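Side-chain contacts in 4-alpha-glucanotransferase (Streptococcus agalactiae, PDB 6M6T), which is an amylomaltase, an enzyme built on an elaborated TIM barrel, captured here with glycan bound in two pockets: residues A[18-23]-A[107-112]; A[12-17]-A[69-74]; A[299-304]-A[325-330]. All blocks are in the same frame, centred on the assembly; numbering follows the deposited sequence.

Overall arrangement
Followed from the N terminus, the chain illustrates how loops after barrel strands are tied to distant sequence. The loop after strand 6-10 supplies 12-17 and then 18-23. Interaction 2 closes first, when 69-74, beyond the next strand 43-45, packs on 12-17. Interaction 1 closes later, when helix 105-122 reaches 18-23, so the two cross, and they touch, with centres about 9 Å apart. Together they tie the connection after strand 6-10 to the long, partly helical one between 43-45 and 212-217. Interaction 3 follows in series on the opposite side of the chain's centre, its centre about 33 Å from that of interaction 2, and joins the turn leading into strand 303-308 to helix 324-335.

Interaction 1 of 3, residues A[18-23]-A[107-112]; sequences GDLGIG and EKRRPV
The guanidinium of R109 is the one flat group in play, and two apolar side chains of the 18-23 loop meet it at the same nitrogen. At its edge, close to its plane, stands L20, whose CB is 4.3 Å from R109 NH1. I22 comes in obliquely, with its CG2 likewise 4.3 Å from R109 NH1. The side chains of F74 and H70 also touch R109, and R109 NH2 lies close to I72 O, at best a weak and doubtful hydrogen bond. The arginine leaves its helix alongside the loop and not straight at it; the bend at chi3 (66°) then swings the guanidinium across. On the loop side, L20 and I22 both direct their CB atoms to the helix, with G21 between them in the left-handed backbone region (phi 89°). The link is one of van der Waals contact between buried groups, small in area. At the preceding residue of the helix, K108 NZ makes a salt bridge of 3.0 Å to E107 OE1, approaching from 37° above the carboxylate plane, on a part of the helix that the loop does not meet. The arrangement belongs to an elaborated TIM barrel: the connection after its first strand, 6-10, packs against helix 105-122 of the long, partly helical insertion between strands 43-45 and 212-217.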
ATOM      1  N   GLY A  18       6.244 -15.803  -9.947  1.00 66.35           N
ATOM      2  CA  GLY A  18       7.472 -16.401  -9.390  1.00 63.62           C
ATOM      3  C   GLY A  18       7.280 -17.819  -8.909  1.00 64.20           C
ATOM      4  O   GLY A  18       6.256 -18.421  -9.180  1.00 69.46           O
ATOM      5  N   ASP A  19       8.258 -18.351  -8.202  1.00 67.08           N
ATOM      6  CA  ASP A  19       8.114 -19.750  -7.740  1.00 72.96           C
ATOM      7  C   ASP A  19       7.984 -19.751  -6.219  1.00 68.03           C
ATOM      8  O   ASP A  19       7.737 -20.805  -5.664  1.00 66.90           O
ATOM      9  CB  ASP A  19       9.329 -20.562  -8.187  1.00 86.82           C
ATOM     10  CG  ASP A  19       9.315 -20.961  -9.652  1.00 96.61           C
ATOM     11  OD1 ASP A  19       9.768 -20.157 -10.486  1.00 95.71           O
ATOM     12  OD2 ASP A  19       8.870 -22.087  -9.943  1.00101.61           O
ATOM     13  N   LEU A  20       8.112 -18.574  -5.609  1.00 66.45           N
ATOM     14  CA  LEU A  20       8.078 -18.416  -4.141  1.00 60.22           C
ATOM     15  C   LEU A  20       6.661 -18.232  -3.615  1.00 63.30           C
ATOM     16  O   LEU A  20       6.558 -18.045  -2.418  1.00 64.19           O
ATOM     17  CB  LEU A  20       8.942 -17.224  -3.742  1.00 57.61           C
ATOM     18  CG  LEU A  20      10.405 -17.311  -4.139  1.00 55.79           C
ATOM     19  CD1 LEU A  20      11.219 -16.244  -3.441  1.00 51.90           C
ATOM     20  CD2 LEU A  20      10.956 -18.675  -3.817  1.00 64.97           C
ATOM     21  N   GLY A  21       5.634 -18.231  -4.464  1.00 61.68           N
ATOM     22  CA  GLY A  21       4.253 -18.132  -3.957  1.00 64.41           C
ATOM     23  C   GLY A  21       3.788 -16.709  -3.805  1.00 54.42           C
ATOM     24  O   GLY A  21       2.676 -16.492  -3.399  1.00 50.61           O
ATOM     25  N   ILE A  22       4.631 -15.776  -4.172  1.00 55.22           N
ATOM     26  CA  ILE A  22       4.296 -14.372  -4.001  1.00 50.27           C
ATOM     27  C   ILE A  22       5.373 -13.548  -4.691  1.00 46.18           C
ATOM     28  O   ILE A  22       6.555 -13.910  -4.654  1.00 50.85           O
ATOM     29  CB  ILE A  22       4.180 -14.008  -2.511  1.00 56.93           C
ATOM     30  CG1 ILE A  22       3.610 -12.591  -2.357  1.00 52.75           C
ATOM     31  CG2 ILE A  22       5.529 -14.163  -1.817  1.00 48.19           C
ATOM     32  CD1 ILE A  22       2.527 -12.495  -1.338  1.00 41.52           C
ATOM     33  N   GLY A  23       4.980 -12.453  -5.334  1.00 41.80           N
ATOM     34  CA  GLY A  23       5.954 -11.591  -5.976  1.00 38.68           C
ATOM     35  C   GLY A  23       7.016 -11.104  -5.009  1.00 37.99           C
ATOM     36  O   GLY A  23       6.821 -11.020  -3.804  1.00 47.20           O
ATOM     37  N   GLU A 107       4.770 -19.274   7.590  1.00 68.65           N
ATOM     38  CA  GLU A 107       5.273 -20.563   8.046  1.00 68.79           C
ATOM     39  C   GLU A 107       6.478 -21.006   7.217  1.00 69.31           C
ATOM     40  O   GLU A 107       7.554 -21.286   7.762  1.00 70.47           O
ATOM     41  CB  GLU A 107       4.141 -21.600   7.988  1.00 67.81           C
ATOM     42  CG  GLU A 107       4.574 -23.069   8.143  1.00 78.90           C
ATOM     43  CD  GLU A 107       3.664 -24.063   7.396  1.00 85.23           C
ATOM     44  OE1 GLU A 107       4.097 -24.623   6.349  1.00 81.15           O
ATOM     45  OE2 GLU A 107       2.515 -24.284   7.862  1.00 77.38           O
ATOM     46  N   LYS A 108       6.332 -21.032   5.889  1.00 60.96           N
ATOM     47  CA  LYS A 108       7.318 -21.707   5.057  1.00 62.38           C
ATOM     48  C   LYS A 108       8.554 -20.866   4.756  1.00 58.87           C
ATOM     49  O   LYS A 108       9.595 -21.434   4.408  1.00 60.53           O
ATOM     50  CB  LYS A 108       6.678 -22.167   3.747  1.00 65.68           C
ATOM     51  CG  LYS A 108       5.657 -23.284   3.930  1.00 69.58           C
ATOM     52  CD  LYS A 108       5.627 -24.239   2.739  1.00 68.90           C
ATOM     53  CE  LYS A 108       4.582 -25.330   2.949  1.00 66.55           C
ATOM     54  NZ  LYS A 108       3.289 -24.756   3.419  1.00 65.52           N
ATOM     55  N   ARG A 109       8.487 -19.542   4.867  1.00 60.32           N
ATOM     56  CA  ARG A 109       9.687 -18.773   4.556  1.00 54.54           C
ATOM     57  C   ARG A 109      10.700 -18.785   5.686  1.00 50.81           C
ATOM     58  O   ARG A 109      11.863 -18.436   5.455  1.00 52.67           O
ATOM     59  CB  ARG A 109       9.336 -17.323   4.231  1.00 56.74           C
ATOM     60  CG  ARG A 109       8.351 -17.162   3.103  1.00 58.29           C
ATOM     61  CD  ARG A 109       8.008 -15.697   2.907  1.00 58.42           C
ATOM     62  NE  ARG A 109       9.145 -14.903   2.439  1.00 54.01           N
ATOM     63  CZ  ARG A 109       9.574 -14.881   1.180  1.00 49.66           C
ATOM     64  NH1 ARG A 109       8.971 -15.622   0.258  1.00 52.20           N
ATOM     65  NH2 ARG A 109      10.609 -14.124   0.843  1.00 48.84           N
ATOM     66  N   ARG A 110      10.291 -19.190   6.894  1.00 48.38           N
ATOM     67  CA  ARG A 110      11.065 -18.846   8.083  1.00 47.52           C
ATOM     68  C   ARG A 110      12.366 -19.635   8.210  1.00 48.20           C
ATOM     69  O   ARG A 110      13.413 -19.014   8.464  1.00 45.54           O
ATOM     70  CB  ARG A 110      10.181 -18.986   9.327  1.00 50.16           C
ATOM     71  CG  ARG A 110      10.797 -18.434  10.576  1.00 45.96           C
ATOM     72  CD  ARG A 110      11.113 -16.979  10.392  1.00 51.85           C
ATOM     73  NE  ARG A 110      11.755 -16.378  11.561  1.00 55.38           N
ATOM     74  CZ  ARG A 110      11.123 -16.024  12.679  1.00 53.14           C
ATOM     75  NH1 ARG A 110       9.813 -16.223  12.812  1.00 52.27           N
ATOM     76  NH2 ARG A 110      11.816 -15.481  13.672  1.00 49.74           N
ATOM     77  N   PRO A 111      12.388 -20.975   8.083  1.00 47.69           N
ATOM     78  CA  PRO A 111      13.689 -21.673   7.986  1.00 47.48           C
ATOM     79  C   PRO A 111      14.664 -21.031   7.007  1.00 50.60           C
ATOM     80  O   PRO A 111      15.855 -20.885   7.319  1.00 44.26           O
ATOM     81  CB  PRO A 111      13.296 -23.081   7.510  1.00 47.40           C
ATOM     82  CG  PRO A 111      11.839 -22.977   7.079  1.00 53.70           C
ATOM     83  CD  PRO A 111      11.271 -21.926   7.987  1.00 46.66           C
ATOM     84  N   VAL A 112      14.168 -20.622   5.833  1.00 49.54           N
ATOM     85  CA  VAL A 112      15.016 -20.079   4.770  1.00 52.65           C
ATOM     86  C   VAL A 112      15.612 -18.731   5.174  1.00 56.49           C
ATOM     87  O   VAL A 112      16.828 -18.495   5.042  1.00 50.03           O
ATOM     88  CB  VAL A 112      14.198 -19.946   3.474  1.00 57.11           C
ATOM     89  CG1 VAL A 112      15.098 -19.507   2.332  1.00 51.84           C
ATOM     90  CG2 VAL A 112      13.424 -21.234   3.179  1.00 47.86           C
TER

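Interaction 2 of 3, residues A[12-17]-A[69-74]; sequences HITSLP and THLIDF
I13 and T14 are the residues of 12-17 that touch L71, and the turn they occupy begins with H12. The H12 carbonyl oxygen accepts a bond from S15 N at 2.8 Å, and T14 N sits over one face of the H12 ring, toward its rim. This tight turn presents I13 to the opposing segment. I13 CB meets L71 CD1 at 3.8 Å and I13 CG2 meets the same methyl at 3.9 Å, the two side chains crossing at about a right angle. With CG2 anti to the backbone N and CG1 beside it (chi1 -43°), the longer branch of I13 leads off from L71, which leaves the branch point and the short methyl to do the touching. T14 adds its methyl, CG2 lying 4.3 Å from L71 CD2, so that the two ends of the forked leucine are shared between successive residues. Next, S15 turns to the C-terminal part of the chain, pairing through its backbone with M474, while L16 and P17 settle on helix 27-38. Opposite, L71 ends a short 3-10 turn in which I72 N bonds T69 O at 3.2 Å; just beyond, D73 is the N-cap of helix 74-78, its OD2 accepting from L76 N and its OD1 hydrogen-bonded to T24 OG1. Apolar packing of this kind joins the connections that follow two neighbouring parallel strands, 6-10 and 43-45, of a TIM barrel; the second of these also carries S57, Y59 and Q60, which line a glycan pocket.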
ATOM      1  N   HIS A  12       0.837  -4.279  -7.514  1.00 34.54           N
ATOM      2  CA  HIS A  12       1.623  -4.445  -6.315  1.00 41.68           C
ATOM      3  C   HIS A  12       2.690  -5.512  -6.527  1.00 44.69           C
ATOM      4  O   HIS A  12       2.499  -6.476  -7.278  1.00 43.37           O
ATOM      5  CB  HIS A  12       0.730  -4.822  -5.136  1.00 41.65           C
ATOM      6  CG  HIS A  12       1.391  -4.630  -3.813  1.00 38.86           C
ATOM      7  ND1 HIS A  12       0.900  -5.179  -2.652  1.00 40.99           N
ATOM      8  CD2 HIS A  12       2.511  -3.952  -3.469  1.00 41.46           C
ATOM      9  CE1 HIS A  12       1.685  -4.838  -1.643  1.00 41.74           C
ATOM     10  NE2 HIS A  12       2.673  -4.096  -2.113  1.00 36.74           N
ATOM     11  N   ILE A  13       3.818  -5.325  -5.838  1.00 40.91           N
ATOM     12  CA  ILE A  13       4.882  -6.315  -5.786  1.00 39.69           C
ATOM     13  C   ILE A  13       4.344  -7.716  -5.524  1.00 41.33           C
ATOM     14  O   ILE A  13       4.947  -8.703  -5.940  1.00 38.71           O
ATOM     15  CB  ILE A  13       5.894  -5.893  -4.710  1.00 40.39           C
ATOM     16  CG1 ILE A  13       6.156  -4.386  -4.805  1.00 35.62           C
ATOM     17  CG2 ILE A  13       7.163  -6.735  -4.813  1.00 39.05           C
ATOM     18  CD1 ILE A  13       7.171  -4.008  -5.803  1.00 38.98           C
ATOM     19  N   THR A  14       3.207  -7.839  -4.836  1.00 46.41           N
ATOM     20  CA  THR A  14       2.741  -9.190  -4.544  1.00 48.53           C
ATOM     21  C   THR A  14       2.234  -9.880  -5.806  1.00 43.32           C
ATOM     22  O   THR A  14       2.361 -11.098  -5.932  1.00 44.39           O
ATOM     23  CB  THR A  14       1.670  -9.184  -3.429  1.00 44.26           C
ATOM     24  OG1 THR A  14       0.369  -8.870  -3.947  1.00 37.51           O
ATOM     25  CG2 THR A  14       2.029  -8.194  -2.365  1.00 35.12           C
ATOM     26  N   SER A  15       1.713  -9.123  -6.768  1.00 46.08           N
ATOM     27  CA  SER A  15       1.069  -9.721  -7.935  1.00 48.39           C
ATOM     28  C   SER A  15       2.053 -10.160  -9.021  1.00 45.97           C
ATOM     29  O   SER A  15       1.639 -10.833  -9.975  1.00 42.26           O
ATOM     30  CB  SER A  15       0.043  -8.748  -8.529  1.00 42.71           C
ATOM     31  OG  SER A  15      -0.689  -8.081  -7.526  1.00 44.90           O
ATOM     32  N   LEU A  16       3.330  -9.798  -8.906  1.00 42.05           N
ATOM     33  CA  LEU A  16       4.359 -10.312  -9.798  1.00 46.38           C
ATOM     34  C   LEU A  16       4.302 -11.838  -9.806  1.00 49.87           C
ATOM     35  O   LEU A  16       3.770 -12.435  -8.865  1.00 49.13           O
ATOM     36  CB  LEU A  16       5.740  -9.828  -9.355  1.00 43.51           C
ATOM     37  CG  LEU A  16       6.263  -8.469  -9.833  1.00 49.10           C
ATOM     38  CD1 LEU A  16       5.216  -7.348  -9.747  1.00 47.49           C
ATOM     39  CD2 LEU A  16       7.467  -8.110  -9.001  1.00 45.71           C
ATOM     40  N   PRO A  17       4.832 -12.559 -10.808  1.00 57.89           N
ATOM     41  CA  PRO A  17       4.838 -13.995 -10.780  1.00 51.23           C
ATOM     42  C   PRO A  17       6.162 -14.495 -10.196  1.00 56.29           C
ATOM     43  O   PRO A  17       7.045 -13.700  -9.963  1.00 47.32           O
ATOM     44  CB  PRO A  17       4.732 -14.382 -12.248  1.00 51.25           C
ATOM     45  CG  PRO A  17       4.837 -13.092 -13.006  1.00 53.06           C
ATOM     46  CD  PRO A  17       5.404 -12.084 -12.041  1.00 58.86           C
ATOM     47  N   THR A  69       8.304  -8.693   5.046  1.00 49.01           N
ATOM     48  CA  THR A  69       9.398  -9.596   4.735  1.00 49.13           C
ATOM     49  C   THR A  69       9.035 -10.644   3.694  1.00 49.38           C
ATOM     50  O   THR A  69       9.941 -11.287   3.157  1.00 58.04           O
ATOM     51  CB  THR A  69       9.868 -10.284   5.999  1.00 43.55           C
ATOM     52  OG1 THR A  69      11.225 -10.662   5.816  1.00 46.81           O
ATOM     53  CG2 THR A  69       9.002 -11.531   6.286  1.00 53.02           C
ATOM     54  N   HIS A  70       7.750 -10.830   3.388  1.00 45.71           N
ATOM     55  CA  HIS A  70       7.379 -11.811   2.376  1.00 51.37           C
ATOM     56  C   HIS A  70       7.929 -11.460   1.001  1.00 49.03           C
ATOM     57  O   HIS A  70       8.010 -12.330   0.133  1.00 46.10           O
ATOM     58  CB  HIS A  70       5.861 -11.945   2.302  1.00 50.67           C
ATOM     59  CG  HIS A  70       5.258 -12.577   3.513  1.00 51.70           C
ATOM     60  ND1 HIS A  70       3.897 -12.733   3.671  1.00 55.89           N
ATOM     61  CD2 HIS A  70       5.832 -13.102   4.622  1.00 58.11           C
ATOM     62  CE1 HIS A  70       3.658 -13.324   4.829  1.00 66.42           C
ATOM     63  NE2 HIS A  70       4.815 -13.555   5.427  1.00 66.39           N
ATOM     64  N   LEU A  71       8.302 -10.210   0.780  1.00 53.14           N
ATOM     65  CA  LEU A  71       8.721  -9.763  -0.533  1.00 45.97           C
ATOM     66  C   LEU A  71      10.212  -9.934  -0.759  1.00 48.11           C
ATOM     67  O   LEU A  71      10.686  -9.648  -1.863  1.00 56.76           O
ATOM     68  CB  LEU A  71       8.322  -8.296  -0.748  1.00 41.28           C
ATOM     69  CG  LEU A  71       6.863  -7.974  -0.444  1.00 40.93           C
ATOM     70  CD1 LEU A  71       6.480  -6.601  -0.983  1.00 39.26           C
ATOM     71  CD2 LEU A  71       5.972  -9.047  -1.021  1.00 46.65           C
ATOM     72  N   ILE A  72      10.961 -10.398   0.241  1.00 50.94           N
ATOM     73  CA  ILE A  72      12.381 -10.674   0.039  1.00 55.50           C
ATOM     74  C   ILE A  72      12.548 -11.845  -0.925  1.00 57.43           C
ATOM     75  O   ILE A  72      11.804 -12.841  -0.872  1.00 54.53           O
ATOM     76  CB  ILE A  72      13.071 -10.935   1.385  1.00 52.58           C
ATOM     77  CG1 ILE A  72      13.532  -9.602   1.969  1.00 46.52           C
ATOM     78  CG2 ILE A  72      14.248 -11.888   1.225  1.00 43.96           C
ATOM     79  CD1 ILE A  72      14.092  -9.733   3.336  1.00 45.77           C
ATOM     80  N   ASP A  73      13.501 -11.717  -1.845  1.00 47.43           N
ATOM     81  CA  ASP A  73      13.675 -12.708  -2.893  1.00 57.49           C
ATOM     82  C   ASP A  73      14.740 -13.709  -2.486  1.00 56.35           C
ATOM     83  O   ASP A  73      15.868 -13.324  -2.152  1.00 53.69           O
ATOM     84  CB  ASP A  73      14.055 -12.066  -4.228  1.00 63.37           C
ATOM     85  CG  ASP A  73      14.132 -13.085  -5.356  1.00 60.13           C
ATOM     86  OD1 ASP A  73      13.133 -13.813  -5.585  1.00 60.06           O
ATOM     87  OD2 ASP A  73      15.199 -13.150  -6.001  1.00 65.37           O
ATOM     88  N   PHE A  74      14.381 -14.990  -2.536  1.00 51.06           N
ATOM     89  CA  PHE A  74      15.356 -16.020  -2.230  1.00 60.09           C
ATOM     90  C   PHE A  74      16.459 -16.096  -3.285  1.00 64.18           C
ATOM     91  O   PHE A  74      17.608 -16.398  -2.945  1.00 59.07           O
ATOM     92  CB  PHE A  74      14.649 -17.364  -2.081  1.00 67.44           C
ATOM     93  CG  PHE A  74      13.799 -17.459  -0.852  1.00 64.72           C
ATOM     94  CD1 PHE A  74      13.970 -16.560   0.192  1.00 61.19           C
ATOM     95  CD2 PHE A  74      12.835 -18.442  -0.737  1.00 66.27           C
ATOM     96  CE1 PHE A  74      13.197 -16.641   1.327  1.00 54.47           C
ATOM     97  CE2 PHE A  74      12.052 -18.525   0.399  1.00 69.84           C
ATOM     98  CZ  PHE A  74      12.236 -17.624   1.435  1.00 60.86           C
TER

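Interaction 3 of 3, residues A[299-304]-A[325-330]; sequences KGFSDY and PELFAT
F301, F328 and L327 carry this contact, with F301 contributing about half of the buried surface. The two phenyl rings form a T-shaped pair: the edge of F328 is turned to a face of F301, the centroids 5.5 Å apart and the planes at 67°. F328 CZ stands over that face, displaced toward the rim, while F328 CE2 approaches F301 CB at 3.9 Å, so that this methylene lies in the plane of the F328 ring, at its edge. L327 fills the angle between the rings. Its CD2 is 3.4 Å from F301 CD1, meeting that ring obliquely, and the same methyl rests over a face of F328, 3.8 Å above its plane. L327 reaches there because its CG is anti to the backbone N (chi1 157°). In the TIM barrel this is the connection between adjacent parallel strands 292-295 and 340-342: a beta-alpha-beta crossover whose loop holds the antiparallel strands 303-308 and 319-321 before helix 324-335. D296 and H297, shortly before F301, line a glycan pocket, and the F301 side chain is about 10 Å from a bound AC1. The turn bearing F301 is secured by the K299 carbonyl oxygen, which accepts from the backbone N of both S302 and D303. S302 OG also donates to K299 O, at 3.1 Å on a lone pair. W279 also meets F301 edge-to-face, and L355 of helix 350-359 touches both phenylalanines.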
ATOM      1  N   LYS A 299      -9.343  12.385   3.262  1.00 43.49           N
ATOM      2  CA  LYS A 299     -10.456  12.872   4.066  1.00 46.83           C
ATOM      3  C   LYS A 299     -10.092  12.901   5.547  1.00 46.12           C
ATOM      4  O   LYS A 299     -10.440  13.845   6.270  1.00 42.74           O
ATOM      5  CB  LYS A 299     -11.688  11.991   3.832  1.00 46.78           C
ATOM      6  CG  LYS A 299     -12.966  12.475   4.539  1.00 49.01           C
ATOM      7  CD  LYS A 299     -13.136  13.996   4.429  1.00 47.28           C
ATOM      8  CE  LYS A 299     -14.178  14.489   5.370  1.00 43.02           C
ATOM      9  NZ  LYS A 299     -15.288  13.534   5.289  1.00 44.91           N
ATOM     10  N   GLY A 300      -9.354  11.890   6.001  1.00 43.75           N
ATOM     11  CA  GLY A 300      -8.971  11.767   7.394  1.00 46.51           C
ATOM     12  C   GLY A 300      -8.133  12.907   7.925  1.00 44.95           C
ATOM     13  O   GLY A 300      -7.972  13.005   9.150  1.00 43.36           O
ATOM     14  N   PHE A 301      -7.588  13.761   7.051  1.00 44.85           N
ATOM     15  CA  PHE A 301      -6.841  14.925   7.514  1.00 44.58           C
ATOM     16  C   PHE A 301      -7.714  16.163   7.667  1.00 43.35           C
ATOM     17  O   PHE A 301      -7.266  17.147   8.259  1.00 42.34           O
ATOM     18  CB  PHE A 301      -5.655  15.191   6.579  1.00 41.05           C
ATOM     19  CG  PHE A 301      -4.620  14.121   6.652  1.00 42.15           C
ATOM     20  CD1 PHE A 301      -3.632  14.164   7.624  1.00 43.03           C
ATOM     21  CD2 PHE A 301      -4.674  13.023   5.801  1.00 46.22           C
ATOM     22  CE1 PHE A 301      -2.688  13.150   7.731  1.00 45.37           C
ATOM     23  CE2 PHE A 301      -3.729  12.004   5.893  1.00 45.52           C
ATOM     24  CZ  PHE A 301      -2.735  12.070   6.856  1.00 47.18           C
ATOM     25  N   SER A 302      -8.951  16.134   7.176  1.00 45.07           N
ATOM     26  CA  SER A 302      -9.911  17.197   7.437  1.00 48.02           C
ATOM     27  C   SER A 302     -10.912  16.812   8.523  1.00 50.38           C
ATOM     28  O   SER A 302     -11.131  17.573   9.469  1.00 49.03           O
ATOM     29  CB  SER A 302     -10.645  17.574   6.140  1.00 45.29           C
ATOM     30  OG  SER A 302     -11.687  16.653   5.838  1.00 48.34           O
ATOM     31  N   ASP A 303     -11.517  15.633   8.397  1.00 49.11           N
ATOM     32  CA  ASP A 303     -12.547  15.141   9.310  1.00 48.43           C
ATOM     33  C   ASP A 303     -12.498  13.621   9.233  1.00 49.88           C
ATOM     34  O   ASP A 303     -12.778  13.064   8.168  1.00 47.82           O
ATOM     35  CB  ASP A 303     -13.950  15.630   8.909  1.00 45.96           C
ATOM     36  CG  ASP A 303     -14.177  17.116   9.170  1.00 55.26           C
ATOM     37  OD1 ASP A 303     -14.129  17.515  10.357  1.00 52.31           O
ATOM     38  OD2 ASP A 303     -14.446  17.877   8.190  1.00 54.04           O
ATOM     39  N   TYR A 304     -12.159  12.946  10.333  1.00 49.75           N
ATOM     40  CA  TYR A 304     -12.156  11.484  10.348  1.00 49.16           C
ATOM     41  C   TYR A 304     -13.338  10.942  11.148  1.00 50.04           C
ATOM     42  O   TYR A 304     -13.853  11.588  12.068  1.00 48.02           O
ATOM     43  CB  TYR A 304     -10.856  10.901  10.920  1.00 47.69           C
ATOM     44  CG  TYR A 304     -10.660  11.237  12.365  1.00 49.67           C
ATOM     45  CD1 TYR A 304     -10.149  12.475  12.730  1.00 54.15           C
ATOM     46  CD2 TYR A 304     -11.014  10.347  13.371  1.00 46.32           C
ATOM     47  CE1 TYR A 304      -9.978  12.820  14.048  1.00 53.89           C
ATOM     48  CE2 TYR A 304     -10.852  10.693  14.708  1.00 45.99           C
ATOM     49  CZ  TYR A 304     -10.323  11.928  15.030  1.00 46.93           C
ATOM     50  OH  TYR A 304     -10.132  12.323  16.324  1.00 52.67           O
ATOM     51  N   PRO A 325      -4.875  21.621   7.674  1.00 57.28           N
ATOM     52  CA  PRO A 325      -4.145  22.834   7.247  1.00 57.13           C
ATOM     53  C   PRO A 325      -2.816  23.071   7.956  1.00 56.54           C
ATOM     54  O   PRO A 325      -1.798  23.326   7.292  1.00 56.03           O
ATOM     55  CB  PRO A 325      -5.155  23.947   7.549  1.00 56.24           C
ATOM     56  CG  PRO A 325      -6.483  23.290   7.378  1.00 59.02           C
ATOM     57  CD  PRO A 325      -6.326  21.854   7.787  1.00 55.08           C
ATOM     58  N   GLU A 326      -2.796  22.986   9.292  1.00 59.91           N
ATOM     59  CA  GLU A 326      -1.555  23.204  10.038  1.00 59.84           C
ATOM     60  C   GLU A 326      -0.509  22.144   9.691  1.00 50.91           C
ATOM     61  O   GLU A 326       0.663  22.465   9.463  1.00 45.77           O
ATOM     62  CB  GLU A 326      -1.832  23.217  11.548  1.00 56.90           C
ATOM     63  CG  GLU A 326      -2.815  24.285  12.015  1.00 62.04           C
ATOM     64  CD  GLU A 326      -4.261  23.934  11.660  1.00 74.35           C
ATOM     65  OE1 GLU A 326      -5.099  24.857  11.468  1.00 73.20           O
ATOM     66  OE2 GLU A 326      -4.545  22.717  11.553  1.00 69.06           O
ATOM     67  N   LEU A 327      -0.923  20.874   9.652  1.00 50.61           N
ATOM     68  CA  LEU A 327       0.006  19.790   9.346  1.00 48.89           C
ATOM     69  C   LEU A 327       0.673  20.018   8.004  1.00 49.41           C
ATOM     70  O   LEU A 327       1.899  19.902   7.872  1.00 47.64           O
ATOM     71  CB  LEU A 327      -0.724  18.447   9.338  1.00 45.83           C
ATOM     72  CG  LEU A 327      -0.027  17.354   8.526  1.00 45.27           C
ATOM     73  CD1 LEU A 327       1.167  16.811   9.295  1.00 43.86           C
ATOM     74  CD2 LEU A 327      -0.975  16.220   8.157  1.00 44.22           C
ATOM     75  N   PHE A 328      -0.121  20.353   6.991  1.00 46.73           N
ATOM     76  CA  PHE A 328       0.477  20.442   5.671  1.00 45.45           C
ATOM     77  C   PHE A 328       1.268  21.734   5.496  1.00 44.18           C
ATOM     78  O   PHE A 328       2.269  21.744   4.773  1.00 47.84           O
ATOM     79  CB  PHE A 328      -0.601  20.249   4.606  1.00 40.98           C
ATOM     80  CG  PHE A 328      -1.055  18.814   4.478  1.00 44.88           C
ATOM     81  CD1 PHE A 328      -0.242  17.866   3.865  1.00 40.05           C
ATOM     82  CD2 PHE A 328      -2.276  18.399   5.012  1.00 47.52           C
ATOM     83  CE1 PHE A 328      -0.644  16.541   3.757  1.00 39.30           C
ATOM     84  CE2 PHE A 328      -2.683  17.071   4.909  1.00 44.01           C
ATOM     85  CZ  PHE A 328      -1.862  16.142   4.275  1.00 38.22           C
ATOM     86  N   ALA A 329       0.892  22.818   6.174  1.00 44.13           N
ATOM     87  CA  ALA A 329       1.782  23.974   6.178  1.00 43.13           C
ATOM     88  C   ALA A 329       3.119  23.621   6.817  1.00 46.96           C
ATOM     89  O   ALA A 329       4.183  24.038   6.337  1.00 48.74           O
ATOM     90  CB  ALA A 329       1.135  25.151   6.903  1.00 35.86           C
ATOM     91  N   THR A 330       3.087  22.852   7.904  1.00 50.03           N
ATOM     92  CA  THR A 330       4.328  22.484   8.567  1.00 46.52           C
ATOM     93  C   THR A 330       5.184  21.627   7.660  1.00 48.08           C
ATOM     94  O   THR A 330       6.407  21.811   7.599  1.00 48.59           O
ATOM     95  CB  THR A 330       4.037  21.756   9.876  1.00 49.37           C
ATOM     96  OG1 THR A 330       3.059  22.491  10.617  1.00 51.67           O
ATOM     97  CG2 THR A 330       5.300  21.646  10.709  1.00 54.66           C
TER